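Local coordinates for protein decapping nuclease RAI1 (PDB 5BTO) that removes the NAD cap from capped RNAs, hydrolyses other 5' ends in a reaction needing divalent metal, and binds and stimulates the exoribonuclease RAT1, at residues A[113-116]-A[117-121]; A[121-124]-A[125-129]; A[278-281]-A[282-286]; A[146-149]-A[150-153]; A[330-333]-A[334-337]. All coordinates share one frame; numbering follows the deposited sequence.

Contacts 1 and 2 are the two ends of helix 115-123, and contact 3, on helix 266-286, packs against both. Contact 1 starts the first helix from strand 111-114, and contact 2 leads out of it into the following loop. Contacts 1 and 3 hold substrate-binding residues and lie nearer the centre of the chain than the others; contacts 2 and 3 are buried. Contacts 4 and 5 are partly buried helix starts capped by Asp-148 and Asn-332, one following a strand of the large sheet, the other with its centre about 18 Å from the centre of the chain. Their capping chemistry is polar, whereas contact 3 relies on aromatic overlap and contact 2 combines an asparagine amide bonded to a helix carbonyl with leucine packing.

Contact 1. Residues A[113-116]-A[117-121]; sequences TYRG and LMTKL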
loop_
_atom_site.group_PDB
_atom_site.type_symbol
_atom_site.label_atom_id
_atom_site.label_comp_id
_atom_site.label_asym_id
_atom_site.label_seq_id
_atom_site.Cartn_x
_atom_site.Cartn_y
_atom_site.Cartn_z
ATOM N N THR A 113 -8.522 11.885 19.661
ATOM C CA THR A 113 -8.969 10.504 19.720
ATOM C C THR A 113 -8.468 9.803 20.971
ATOM O O THR A 113 -7.902 10.444 21.864
ATOM C CB THR A 113 -8.508 9.737 18.453
ATOM O OG1 THR A 113 -9.156 8.458 18.375
ATOM C CG2 THR A 113 -6.998 9.562 18.445
ATOM N N TYR A 114 -8.703 8.498 21.041
ATOM C CA TYR A 114 -8.254 7.678 22.165
ATOM C C TYR A 114 -7.035 6.827 21.796
ATOM O O TYR A 114 -6.928 6.293 20.689
ATOM C CB TYR A 114 -9.380 6.754 22.644
ATOM C CG TYR A 114 -10.341 7.386 23.623
ATOM C CD1 TYR A 114 -10.036 7.459 24.977
ATOM C CD2 TYR A 114 -11.559 7.892 23.204
ATOM C CE1 TYR A 114 -10.906 8.042 25.873
ATOM C CE2 TYR A 114 -12.442 8.478 24.102
ATOM C CZ TYR A 114 -12.112 8.544 25.436
ATOM O OH TYR A 114 -12.978 9.126 26.342
ATOM N N ARG A 115 -6.141 6.651 22.766
ATOM C CA ARG A 115 -4.931 5.866 22.576
ATOM C C ARG A 115 -5.211 4.460 22.090
ATOM O O ARG A 115 -4.486 3.946 21.251
ATOM C CB ARG A 115 -4.145 5.768 23.894
ATOM C CG ARG A 115 -3.126 4.622 23.913
ATOM C CD ARG A 115 -2.645 4.256 25.313
ATOM N NE ARG A 115 -3.632 3.534 26.112
ATOM C CZ ARG A 115 -3.732 3.642 27.434
ATOM N NH1 ARG A 115 -2.912 4.449 28.097
ATOM N NH2 ARG A 115 -4.652 2.953 28.094
ATOM N N GLY A 116 -6.248 3.831 22.640
ATOM C CA GLY A 116 -6.541 2.446 22.312
ATOM C C GLY A 116 -6.868 2.279 20.838
ATOM O O GLY A 116 -6.546 1.259 20.234
ATOM N N LEU A 117 -7.501 3.288 20.254
ATOM C CA LEU A 117 -7.874 3.198 18.848
ATOM C C LEU A 117 -6.626 3.318 17.975
ATOM O O LEU A 117 -6.509 2.647 16.947
ATOM C CB LEU A 117 -8.887 4.288 18.488
ATOM C CG LEU A 117 -10.152 4.294 19.361
ATOM C CD1 LEU A 117 -11.088 5.442 18.970
ATOM C CD2 LEU A 117 -10.874 2.942 19.293
ATOM N N MET A 118 -5.692 4.173 18.381
ATOM C CA MET A 118 -4.454 4.337 17.629
ATOM C C MET A 118 -3.557 3.110 17.787
ATOM O O MET A 118 -2.870 2.708 16.855
ATOM C CB MET A 118 -3.730 5.627 18.022
ATOM C CG MET A 118 -4.564 6.890 17.758
ATOM S SD MET A 118 -5.035 7.100 16.014
ATOM C CE MET A 118 -6.701 6.464 16.027
ATOM N N THR A 119 -3.583 2.510 18.975
ATOM C CA THR A 119 -2.878 1.252 19.184
ATOM C C THR A 119 -3.349 0.155 18.222
ATOM O O THR A 119 -2.542 -0.629 17.704
ATOM C CB THR A 119 -3.058 0.758 20.644
ATOM O OG1 THR A 119 -2.512 1.733 21.550
ATOM C CG2 THR A 119 -2.354 -0.577 20.843
ATOM N N LYS A 120 -4.650 0.089 17.979
ATOM C CA LYS A 120 -5.172 -0.880 17.015
ATOM C C LYS A 120 -4.575 -0.662 15.622
ATOM O O LYS A 120 -4.292 -1.623 14.905
ATOM C CB LYS A 120 -6.698 -0.807 16.933
ATOM C CG LYS A 120 -7.426 -1.263 18.184
ATOM C CD LYS A 120 -8.926 -1.265 17.950
ATOM C CE LYS A 120 -9.665 -1.985 19.068
ATOM N NZ LYS A 120 -11.099 -2.205 18.721
ATOM N N LEU A 121 -4.396 0.600 15.227
ATOM C CA LEU A 121 -3.797 0.894 13.931
ATOM C C LEU A 121 -2.304 0.552 13.920
ATOM O O LEU A 121 -1.794 -0.067 12.970
ATOM C CB LEU A 121 -4.024 2.366 13.554
ATOM C CG LEU A 121 -5.483 2.790 13.394
ATOM C CD1 LEU A 121 -5.571 4.278 13.105
ATOM C CD2 LEU A 121 -6.117 2.005 12.239
#
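Thr-113, the last but one residue of strand 111-114, meets the first turn of helix 115-123 with both branches of its side chain, at a strand-to-helix junction of the PD-(D/E)XK nuclease fold. OG1 lies anti to the backbone N (chi1 -169°) and comes within 3.6 Å of Leu-117 CD1, while its polar partner is the carbonyl of Ile-145 on the adjoining strand. The methyl CG2 points at the Met-118 side chain, 3.7 Å from Met-118 CG, and the methionine chain bends at chi2 and chi3, which brings CE beside the threonine as well. Tyr-114 occupies the N-cap position. Its O receives two weak bonds, from Leu-117 N at 3.1 Å and from Met-118 N at 3.4 Å, and its CB rests against Leu-117 CG, whereas the phenol leads off to bond Asp-86 O. Arg-115 sends its guanidinium toward Glu-235, donating through NH1 to that residue's backbone O. Arg-115 O is gripped twice, by Thr-119 N at 2.8 Å, nearly in line with its C=O, and by Thr-119 OG1 at 3.0 Å from 47° above the carbonyl plane. Tyr-114, Arg-115, Gly-116 and Glu-235 all bind substrate, so this helix start forms part of the site. Gly-116 O accepts from Lys-120 N at 3.2 Å, and Lys-120 CG lies 3.4 Å from the same Gly-116 O.

Contact 2. Residues A[121-124]-A[125-129]; sequences LLAL and PYNLN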
loop_
_atom_site.group_PDB
_atom_site.type_symbol
_atom_site.label_atom_id
_atom_site.label_comp_id
_atom_site.label_asym_id
_atom_site.label_seq_id
_atom_site.Cartn_x
_atom_site.Cartn_y
_atom_site.Cartn_z
ATOM N N LEU A 121 -4.396 0.600 15.227
ATOM C CA LEU A 121 -3.797 0.894 13.931
ATOM C C LEU A 121 -2.304 0.552 13.920
ATOM O O LEU A 121 -1.794 -0.067 12.970
ATOM C CB LEU A 121 -4.024 2.366 13.554
ATOM C CG LEU A 121 -5.483 2.790 13.394
ATOM C CD1 LEU A 121 -5.571 4.278 13.105
ATOM C CD2 LEU A 121 -6.117 2.005 12.239
ATOM N N LEU A 122 -1.604 0.914 14.996
ATOM C CA LEU A 122 -0.172 0.699 15.067
ATOM C C LEU A 122 0.169 -0.795 15.071
ATOM O O LEU A 122 1.159 -1.215 14.474
ATOM C CB LEU A 122 0.389 1.382 16.329
ATOM C CG LEU A 122 1.857 1.261 16.720
ATOM C CD1 LEU A 122 2.797 1.672 15.614
ATOM C CD2 LEU A 122 2.134 2.111 17.982
ATOM N N ALA A 123 -0.672 -1.590 15.720
ATOM C CA ALA A 123 -0.385 -3.013 15.911
ATOM C C ALA A 123 -0.924 -3.873 14.778
ATOM O O ALA A 123 -0.664 -5.074 14.731
ATOM C CB ALA A 123 -0.951 -3.491 17.237
ATOM N N LEU A 124 -1.671 -3.253 13.867
ATOM C CA LEU A 124 -2.367 -3.981 12.794
ATOM C C LEU A 124 -1.514 -4.940 11.940
ATOM O O LEU A 124 -1.947 -6.054 11.661
ATOM C CB LEU A 124 -3.149 -2.976 11.907
ATOM C CG LEU A 124 -4.005 -3.517 10.752
ATOM C CD1 LEU A 124 -5.184 -2.577 10.455
ATOM C CD2 LEU A 124 -3.166 -3.739 9.481
ATOM N N PRO A 125 -0.309 -4.518 11.519
ATOM C CA PRO A 125 0.474 -5.393 10.633
ATOM C C PRO A 125 0.735 -6.781 11.220
ATOM O O PRO A 125 0.981 -7.728 10.459
ATOM C CB PRO A 125 1.800 -4.647 10.487
ATOM C CG PRO A 125 1.439 -3.208 10.685
ATOM C CD PRO A 125 0.345 -3.212 11.723
ATOM N N TYR A 126 0.704 -6.895 12.548
ATOM C CA TYR A 126 1.039 -8.161 13.208
ATOM C C TYR A 126 -0.183 -8.764 13.892
ATOM O O TYR A 126 -0.081 -9.712 14.679
ATOM C CB TYR A 126 2.231 -7.978 14.162
ATOM C CG TYR A 126 3.412 -7.421 13.399
ATOM C CD1 TYR A 126 4.001 -8.155 12.364
ATOM C CD2 TYR A 126 3.894 -6.140 13.646
ATOM C CE1 TYR A 126 5.059 -7.639 11.631
ATOM C CE2 TYR A 126 4.955 -5.625 12.915
ATOM C CZ TYR A 126 5.529 -6.379 11.910
ATOM O OH TYR A 126 6.579 -5.867 11.179
ATOM N N ASN A 127 -1.344 -8.227 13.536
ATOM C CA ASN A 127 -2.622 -8.689 14.061
ATOM C C ASN A 127 -3.679 -8.699 12.966
ATOM O O ASN A 127 -4.738 -8.078 13.094
ATOM C CB ASN A 127 -3.053 -7.803 15.228
ATOM C CG ASN A 127 -2.202 -8.037 16.454
ATOM O OD1 ASN A 127 -2.404 -9.016 17.168
ATOM N ND2 ASN A 127 -1.213 -7.177 16.674
ATOM N N LEU A 128 -3.389 -9.421 11.891
ATOM C CA LEU A 128 -4.199 -9.309 10.677
ATOM C C LEU A 128 -5.562 -9.993 10.765
ATOM O O LEU A 128 -6.365 -9.904 9.839
ATOM C CB LEU A 128 -3.424 -9.811 9.452
ATOM C CG LEU A 128 -2.165 -9.006 9.112
ATOM C CD1 LEU A 128 -1.279 -9.760 8.130
ATOM C CD2 LEU A 128 -2.540 -7.637 8.571
ATOM N N ASN A 129 -5.828 -10.676 11.871
ATOM C CA ASN A 129 -7.126 -11.313 12.055
ATOM C C ASN A 129 -8.097 -10.458 12.861
ATOM O O ASN A 129 -9.255 -10.835 13.027
ATOM C CB ASN A 129 -6.966 -12.679 12.721
ATOM C CG ASN A 129 -6.139 -13.629 11.887
ATOM O OD1 ASN A 129 -6.301 -13.705 10.665
ATOM N ND2 ASN A 129 -5.231 -14.348 12.536
#
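Asn-127 folds back toward Ala-123, near the end of helix 115-123, and points its amide at the carbonyl of that residue. With CG anti to its own carbonyl carbon (chi1 -71°), ND2 is carried to 2.9 Å from Ala-123 O, and that oxygen lies almost in the amide plane. The bond is nearly straight, 171° at the hydrogen. Tyr-126 N reaches the same Ala-123 O at 3.2 Å from the opposite face of the carbonyl, so the two donors clasp one acceptor between them. Asn-127 N to Leu-124 O at 2.9 Å repeats the i to i-3 pattern of the Tyr-126 bond: a 3-10-like turn leads out of the helix, and a side chain bonds a carbonyl near its C-terminal end. The other end of the asparagine amide is also held, since OD1 accepts from Lys-278 NZ on helix 266-286. The apolar side chains are set differently. Leu-124 and Leu-128 cross at about a right angle, their CD2 methyls 4.1 Å apart, and Leu-128 CD2 also lies 3.5 Å from Leu-124 O. Pro-125 places its CB over the centre of one face of the Tyr-126 ring, 4.0 Å above the plane. Around this turn, Leu-122 faces helices 266-286 and 333-350, Pro-125 touches Trp-339 and Tyr-126 touches Thr-335 of the latter helix, while Leu-124 and Leu-128 both rest on Phe-364 of strand 359-365.

Contact 3. Residues A[278-281]-A[282-286]; sequences KTWA and QCFLM
Phe-284 lays its ring alongside the Trp-280 indole, one helical turn away, and barely overlaps the six-membered ring. The planes are 26° apart, with centroids of the phenyl and the six-membered ring separated by 5.0 Å, so the pair is strongly offset. Trp-280 CZ2 sits over one face of the phenyl ring, 3.7 Å from Phe-284 CG. In the other direction, Phe-284 CB makes a CH-pi contact with the five-membered ring, 4.1 Å from its centroid. Both side chains carry CG anti to the backbone N (chi1 169° and 177°); with the four-residue spacing, this leaves them side by side, pointing the same way. These residues belong to helix 266-286, the crossover of a beta-alpha-beta unit between strands 254-261 and 290-296, and Phe-284 N is bonded to Trp-280 O at 2.7 Å. Toward the active site the chemistry changes. Gln-282, a substrate-binding residue, stretches its chain beyond CG and places OE1 to accept from NZ of Lys-258, which also binds substrate; Gln-282 CG lies 3.3 Å from Lys-278 O. Next to it, Cys-283 SG and Thr-279 CG2 approach to 4.1 Å, while Thr-279 OG1 is bonded to Tyr-293 OH.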
loop_
_atom_site.group_PDB
_atom_site.type_symbol
_atom_site.label_atom_id
_atom_site.label_comp_id
_atom_site.label_asym_id
_atom_site.label_seq_id
_atom_site.Cartn_x
_atom_site.Cartn_y
_atom_site.Cartn_z
ATOM N N LYS A 278 1.820 -5.298 22.032
ATOM C CA LYS A 278 0.678 -4.406 22.254
ATOM C C LYS A 278 0.939 -3.430 23.407
ATOM O O LYS A 278 0.585 -2.261 23.332
ATOM C CB LYS A 278 -0.619 -5.183 22.472
ATOM C CG LYS A 278 -1.213 -5.741 21.169
ATOM C CD LYS A 278 -2.590 -6.363 21.392
ATOM C CE LYS A 278 -3.142 -7.014 20.119
ATOM N NZ LYS A 278 -2.651 -8.421 19.924
ATOM N N THR A 279 1.556 -3.921 24.478
ATOM C CA THR A 279 1.905 -3.049 25.587
ATOM C C THR A 279 2.908 -1.976 25.156
ATOM O O THR A 279 2.773 -0.806 25.524
ATOM C CB THR A 279 2.458 -3.850 26.778
ATOM O OG1 THR A 279 1.425 -4.697 27.288
ATOM C CG2 THR A 279 2.954 -2.901 27.908
ATOM N N TRP A 280 3.922 -2.363 24.391
ATOM C CA TRP A 280 4.859 -1.379 23.860
ATOM C C TRP A 280 4.094 -0.307 23.061
ATOM O O TRP A 280 4.322 0.902 23.212
ATOM C CB TRP A 280 5.930 -2.035 22.964
ATOM C CG TRP A 280 6.686 -0.980 22.227
ATOM C CD1 TRP A 280 7.694 -0.194 22.719
ATOM C CD2 TRP A 280 6.430 -0.515 20.892
ATOM N NE1 TRP A 280 8.094 0.714 21.765
ATOM C CE2 TRP A 280 7.335 0.536 20.637
ATOM C CE3 TRP A 280 5.534 -0.899 19.888
ATOM C CZ2 TRP A 280 7.371 1.204 19.414
ATOM C CZ3 TRP A 280 5.566 -0.228 18.675
ATOM C CH2 TRP A 280 6.483 0.807 18.448
ATOM N N ALA A 281 3.193 -0.755 22.198
ATOM C CA ALA A 281 2.463 0.190 21.351
ATOM C C ALA A 281 1.685 1.192 22.198
ATOM O O ALA A 281 1.740 2.395 21.940
ATOM C CB ALA A 281 1.526 -0.545 20.381
ATOM N N GLN A 282 0.966 0.694 23.202
ATOM C CA GLN A 282 0.164 1.541 24.090
ATOM C C GLN A 282 1.024 2.555 24.823
ATOM O O GLN A 282 0.691 3.744 24.903
ATOM C CB GLN A 282 -0.538 0.688 25.144
ATOM C CG GLN A 282 -1.638 -0.189 24.616
ATOM C CD GLN A 282 -2.249 -1.038 25.709
ATOM O OE1 GLN A 282 -2.092 -0.743 26.901
ATOM N NE2 GLN A 282 -2.944 -2.099 25.317
ATOM N N CYS A 283 2.134 2.080 25.361
ATOM C CA CYS A 283 3.004 2.926 26.169
ATOM C C CYS A 283 3.777 3.920 25.322
ATOM O O CYS A 283 3.928 5.083 25.705
ATOM C CB CYS A 283 3.952 2.069 27.003
ATOM S SG CYS A 283 3.065 1.186 28.305
ATOM N N PHE A 284 4.237 3.470 24.155
ATOM C CA PHE A 284 4.980 4.337 23.250
ATOM C C PHE A 284 4.119 5.520 22.796
ATOM O O PHE A 284 4.573 6.671 22.798
ATOM C CB PHE A 284 5.467 3.544 22.035
ATOM C CG PHE A 284 6.186 4.372 21.028
ATOM C CD1 PHE A 284 7.510 4.712 21.217
ATOM C CD2 PHE A 284 5.537 4.812 19.885
ATOM C CE1 PHE A 284 8.177 5.477 20.288
ATOM C CE2 PHE A 284 6.200 5.585 18.950
ATOM C CZ PHE A 284 7.521 5.916 19.151
ATOM N N LEU A 285 2.886 5.231 22.398
ATOM C CA LEU A 285 1.967 6.278 21.955
ATOM C C LEU A 285 1.646 7.272 23.054
ATOM O O LEU A 285 1.479 8.469 22.781
ATOM C CB LEU A 285 0.668 5.677 21.418
ATOM C CG LEU A 285 0.782 4.922 20.098
ATOM C CD1 LEU A 285 -0.541 4.231 19.768
ATOM C CD2 LEU A 285 1.168 5.890 18.987
ATOM N N MET A 286 1.559 6.791 24.294
ATOM C CA MET A 286 1.191 7.661 25.408
ATOM C C MET A 286 2.382 8.318 26.095
ATOM O O MET A 286 2.184 9.159 26.970
ATOM C CB MET A 286 0.407 6.886 26.475
ATOM C CG MET A 286 -1.076 6.700 26.178
ATOM S SD MET A 286 -2.022 8.222 25.983
ATOM C CE MET A 286 -2.161 8.870 27.648
#

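Contact 4. Residues A[146-149]-A[150-153]; sequences NSDE and EIEL
Glu-152 and Asp-148 are joined by Glu-152 N to Asp-148 O at 2.9 Å, with the donor nearly in line with the carbonyl. One residue on, Leu-153 N donates to Glu-149 O at 3.0 Å, and these two bonds open helix 149-166 after strand 142-147. Asp-148 stands at the N-cap. Its CG is anti to the backbone N (chi1 -175°), which swings the carboxylate forward over the start of the helix, where OD2 accepts from Ile-151 N at 3.1 Å; the position of this oxygen, and with it the bond, is less certain because the model crowds it. OD1 turns to Asn-135 ND2 on the adjoining strand, and Glu-149 N donates to Glu-388 OE2. A water bridges the two segments as well: it accepts from Asp-148 N and donates to Glu-152 OE2 at 2.7 Å, tying the carboxylate of Glu-152, whose chain bends at chi2 (-49°), to the backbone before the helix. Packing is modest. Glu-152 CG lies 3.8 Å from Ser-147 CB, and Glu-149 CG lies 4.2 Å from Leu-153 CD1. On the strand side, Asn-146 and Ser-147 pack against Leu-117 of helix 115-123, linking this capped start to contact 1. The first N-H groups of the helix point back toward the N-cap and probably favour the negative charge of Asp-148, offsetting part of its repulsion with Glu-150, whose OE2 is modelled 3.0 Å from the uncertain Asp-148 OD2; long, weak ion pairs to Arg-361 and Arg-383 perhaps add some positive potential.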
loop_
_atom_site.group_PDB
_atom_site.type_symbol
_atom_site.label_atom_id
_atom_site.label_comp_id
_atom_site.label_asym_id
_atom_site.label_seq_id
_atom_site.Cartn_x
_atom_site.Cartn_y
_atom_site.Cartn_z
ATOM N N ASN A 146 -13.468 8.011 16.766
ATOM C CA ASN A 146 -13.878 7.073 17.811
ATOM C C ASN A 146 -14.291 5.744 17.218
ATOM O O ASN A 146 -14.528 5.641 16.017
ATOM C CB ASN A 146 -15.036 7.616 18.661
ATOM C CG ASN A 146 -15.174 6.870 19.999
ATOM O OD1 ASN A 146 -14.251 6.177 20.436
ATOM N ND2 ASN A 146 -16.319 7.005 20.642
ATOM N N SER A 147 -14.387 4.726 18.061
ATOM C CA SER A 147 -15.010 3.478 17.643
ATOM C C SER A 147 -16.504 3.706 17.446
ATOM O O SER A 147 -17.072 4.686 17.943
ATOM C CB SER A 147 -14.796 2.399 18.705
ATOM O OG SER A 147 -15.190 2.866 19.987
ATOM N N ASP A 148 -17.145 2.798 16.721
ATOM C CA ASP A 148 -18.577 2.900 16.500
ATOM C C ASP A 148 -19.354 2.096 17.540
ATOM O O ASP A 148 -19.147 0.892 17.696
ATOM C CB ASP A 148 -18.927 2.432 15.093
ATOM C CG ASP A 148 -20.391 2.637 14.762
ATOM O OD1 ASP A 148 -20.788 3.783 14.463
ATOM O OD2 ASP A 148 -21.147 1.650 14.793
ATOM N N GLU A 149 -20.260 2.770 18.240
ATOM C CA GLU A 149 -20.986 2.162 19.350
ATOM C C GLU A 149 -21.701 0.868 18.965
ATOM O O GLU A 149 -21.541 -0.159 19.625
ATOM C CB GLU A 149 -21.985 3.166 19.938
ATOM C CG GLU A 149 -22.696 2.677 21.181
ATOM C CD GLU A 149 -23.472 3.778 21.874
ATOM O OE1 GLU A 149 -23.194 4.966 21.607
ATOM O OE2 GLU A 149 -24.363 3.455 22.686
ATOM N N GLU A 150 -22.484 0.920 17.895
ATOM C CA GLU A 150 -23.277 -0.235 17.485
ATOM C C GLU A 150 -22.374 -1.400 17.068
ATOM O O GLU A 150 -22.586 -2.538 17.482
ATOM C CB GLU A 150 -24.238 0.142 16.351
ATOM C CG GLU A 150 -23.560 0.227 14.996
ATOM C CD GLU A 150 -24.324 1.057 13.991
ATOM O OE1 GLU A 150 -25.571 1.114 14.078
ATOM O OE2 GLU A 150 -23.665 1.653 13.112
ATOM N N ILE A 151 -21.356 -1.110 16.265
ATOM C CA ILE A 151 -20.447 -2.153 15.801
ATOM C C ILE A 151 -19.727 -2.801 16.978
ATOM O O ILE A 151 -19.601 -4.027 17.042
ATOM C CB ILE A 151 -19.436 -1.615 14.766
ATOM C CG1 ILE A 151 -20.151 -1.325 13.441
ATOM C CG2 ILE A 151 -18.292 -2.610 14.566
ATOM C CD1 ILE A 151 -19.250 -0.756 12.356
ATOM N N GLU A 152 -19.280 -1.977 17.923
ATOM C CA GLU A 152 -18.607 -2.492 19.115
ATOM C C GLU A 152 -19.516 -3.387 19.942
ATOM O O GLU A 152 -19.085 -4.428 20.438
ATOM C CB GLU A 152 -18.074 -1.350 19.983
ATOM C CG GLU A 152 -16.860 -0.681 19.396
ATOM C CD GLU A 152 -15.804 -1.684 18.965
ATOM O OE1 GLU A 152 -15.435 -2.562 19.781
ATOM O OE2 GLU A 152 -15.354 -1.598 17.803
ATOM N N LEU A 153 -20.769 -2.972 20.096
ATOM C CA LEU A 153 -21.738 -3.749 20.861
ATOM C C LEU A 153 -21.953 -5.112 20.222
ATOM O O LEU A 153 -21.906 -6.142 20.892
ATOM C CB LEU A 153 -23.069 -3.003 20.959
ATOM C CG LEU A 153 -23.148 -1.884 22.001
ATOM C CD1 LEU A 153 -24.445 -1.090 21.862
ATOM C CD2 LEU A 153 -23.015 -2.458 23.403
HETATM O O HOH W 1 -16.140 0.233 16.004
#

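Contact 5. Residues A[330-333]-A[334-337]; sequences KINC and TTAL
This is a local N-terminal cap, in which the loop after helix 313-318 turns into helix 333-350, its centre about 18 Å from the centre of the chain. Asn-332 is the capping residue. A chi1 of -179° sets CG opposite the backbone N, and OD1 thereby comes round to the first helical N-H groups. Thr-335 N donates to OD1 at 3.1 Å with 163° at the hydrogen, approaching from 57° above the carbonyl plane of the side-chain amide, and Thr-334 N adds a weak, bent bond to the same oxygen. The backbone closes the same turn: Ala-336 N bonds Asn-332 O at 3.1 Å, lying in the carbonyl plane, and Leu-337 N bonds Cys-333 O at 3.0 Å. The side chains of Asn-332 and Thr-335 cross at about a right angle, with Thr-335 OG1 3.3 Å from Asn-332 CG. Neighbouring elements cover the flanks: Cys-333 packs on Trp-280 and Leu-337 on Phe-284, both of helix 266-286, Tyr-126 lies against Asn-332 and Thr-335, and Thr-335 also touches Ala-196 of the second subunit. A side chain accepting from N-H groups just ahead, with helical bonds starting at its own carbonyl, is an asparagine N-cap, the bond to the residue three ahead being the main one.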
loop_
_atom_site.group_PDB
_atom_site.type_symbol
_atom_site.label_atom_id
_atom_site.label_comp_id
_atom_site.label_asym_id
_atom_site.label_seq_id
_atom_site.Cartn_x
_atom_site.Cartn_y
_atom_site.Cartn_z
ATOM N N LYS A 330 7.563 -11.972 11.646
ATOM C CA LYS A 330 8.293 -11.412 12.787
ATOM C C LYS A 330 7.882 -9.974 13.105
ATOM O O LYS A 330 7.928 -9.100 12.232
ATOM C CB LYS A 330 9.796 -11.461 12.489
ATOM C CG LYS A 330 10.682 -10.744 13.484
ATOM C CD LYS A 330 10.983 -11.607 14.679
ATOM C CE LYS A 330 12.017 -10.938 15.562
ATOM N NZ LYS A 330 12.496 -11.841 16.625
ATOM N N ILE A 331 7.477 -9.728 14.352
ATOM C CA ILE A 331 7.124 -8.376 14.786
ATOM C C ILE A 331 8.351 -7.477 14.696
ATOM O O ILE A 331 9.443 -7.855 15.113
ATOM C CB ILE A 331 6.570 -8.360 16.233
ATOM C CG1 ILE A 331 5.187 -9.022 16.273
ATOM C CG2 ILE A 331 6.490 -6.934 16.767
ATOM C CD1 ILE A 331 4.659 -9.324 17.667
ATOM N N ASN A 332 8.153 -6.286 14.142
ATOM C CA ASN A 332 9.202 -5.286 14.011
ATOM C C ASN A 332 8.570 -3.954 14.362
ATOM O O ASN A 332 7.672 -3.494 13.662
ATOM C CB ASN A 332 9.746 -5.274 12.577
ATOM C CG ASN A 332 10.870 -4.262 12.371
ATOM O OD1 ASN A 332 10.817 -3.144 12.872
ATOM N ND2 ASN A 332 11.899 -4.664 11.624
ATOM N N CYS A 333 9.018 -3.343 15.455
ATOM C CA CYS A 333 8.373 -2.126 15.944
ATOM C C CYS A 333 8.572 -0.945 15.007
ATOM O O CYS A 333 7.705 -0.085 14.896
ATOM C CB CYS A 333 8.856 -1.776 17.355
ATOM S SG CYS A 333 8.385 -3.028 18.584
ATOM N N THR A 334 9.715 -0.901 14.332
ATOM C CA THR A 334 9.980 0.180 13.377
ATOM C C THR A 334 9.023 0.120 12.190
ATOM O O THR A 334 8.489 1.143 11.747
ATOM C CB THR A 334 11.427 0.131 12.869
ATOM O OG1 THR A 334 12.320 0.268 13.979
ATOM C CG2 THR A 334 11.690 1.264 11.885
ATOM N N THR A 335 8.808 -1.084 11.677
ATOM C CA THR A 335 7.878 -1.275 10.570
ATOM C C THR A 335 6.467 -0.862 10.986
ATOM O O THR A 335 5.739 -0.198 10.227
ATOM C CB THR A 335 7.873 -2.749 10.107
ATOM O OG1 THR A 335 9.206 -3.142 9.774
ATOM C CG2 THR A 335 6.991 -2.927 8.894
ATOM N N ALA A 336 6.072 -1.265 12.190
ATOM C CA ALA A 336 4.762 -0.916 12.723
ATOM C C ALA A 336 4.599 0.602 12.723
ATOM O O ALA A 336 3.567 1.131 12.286
ATOM C CB ALA A 336 4.579 -1.486 14.141
ATOM N N LEU A 337 5.622 1.296 13.211
ATOM C CA LEU A 337 5.564 2.757 13.313
ATOM C C LEU A 337 5.490 3.430 11.938
ATOM O O LEU A 337 4.796 4.438 11.771
ATOM C CB LEU A 337 6.751 3.298 14.116
ATOM C CG LEU A 337 6.655 4.763 14.545
ATOM C CD1 LEU A 337 5.418 4.979 15.417
ATOM C CD2 LEU A 337 7.924 5.174 15.294
#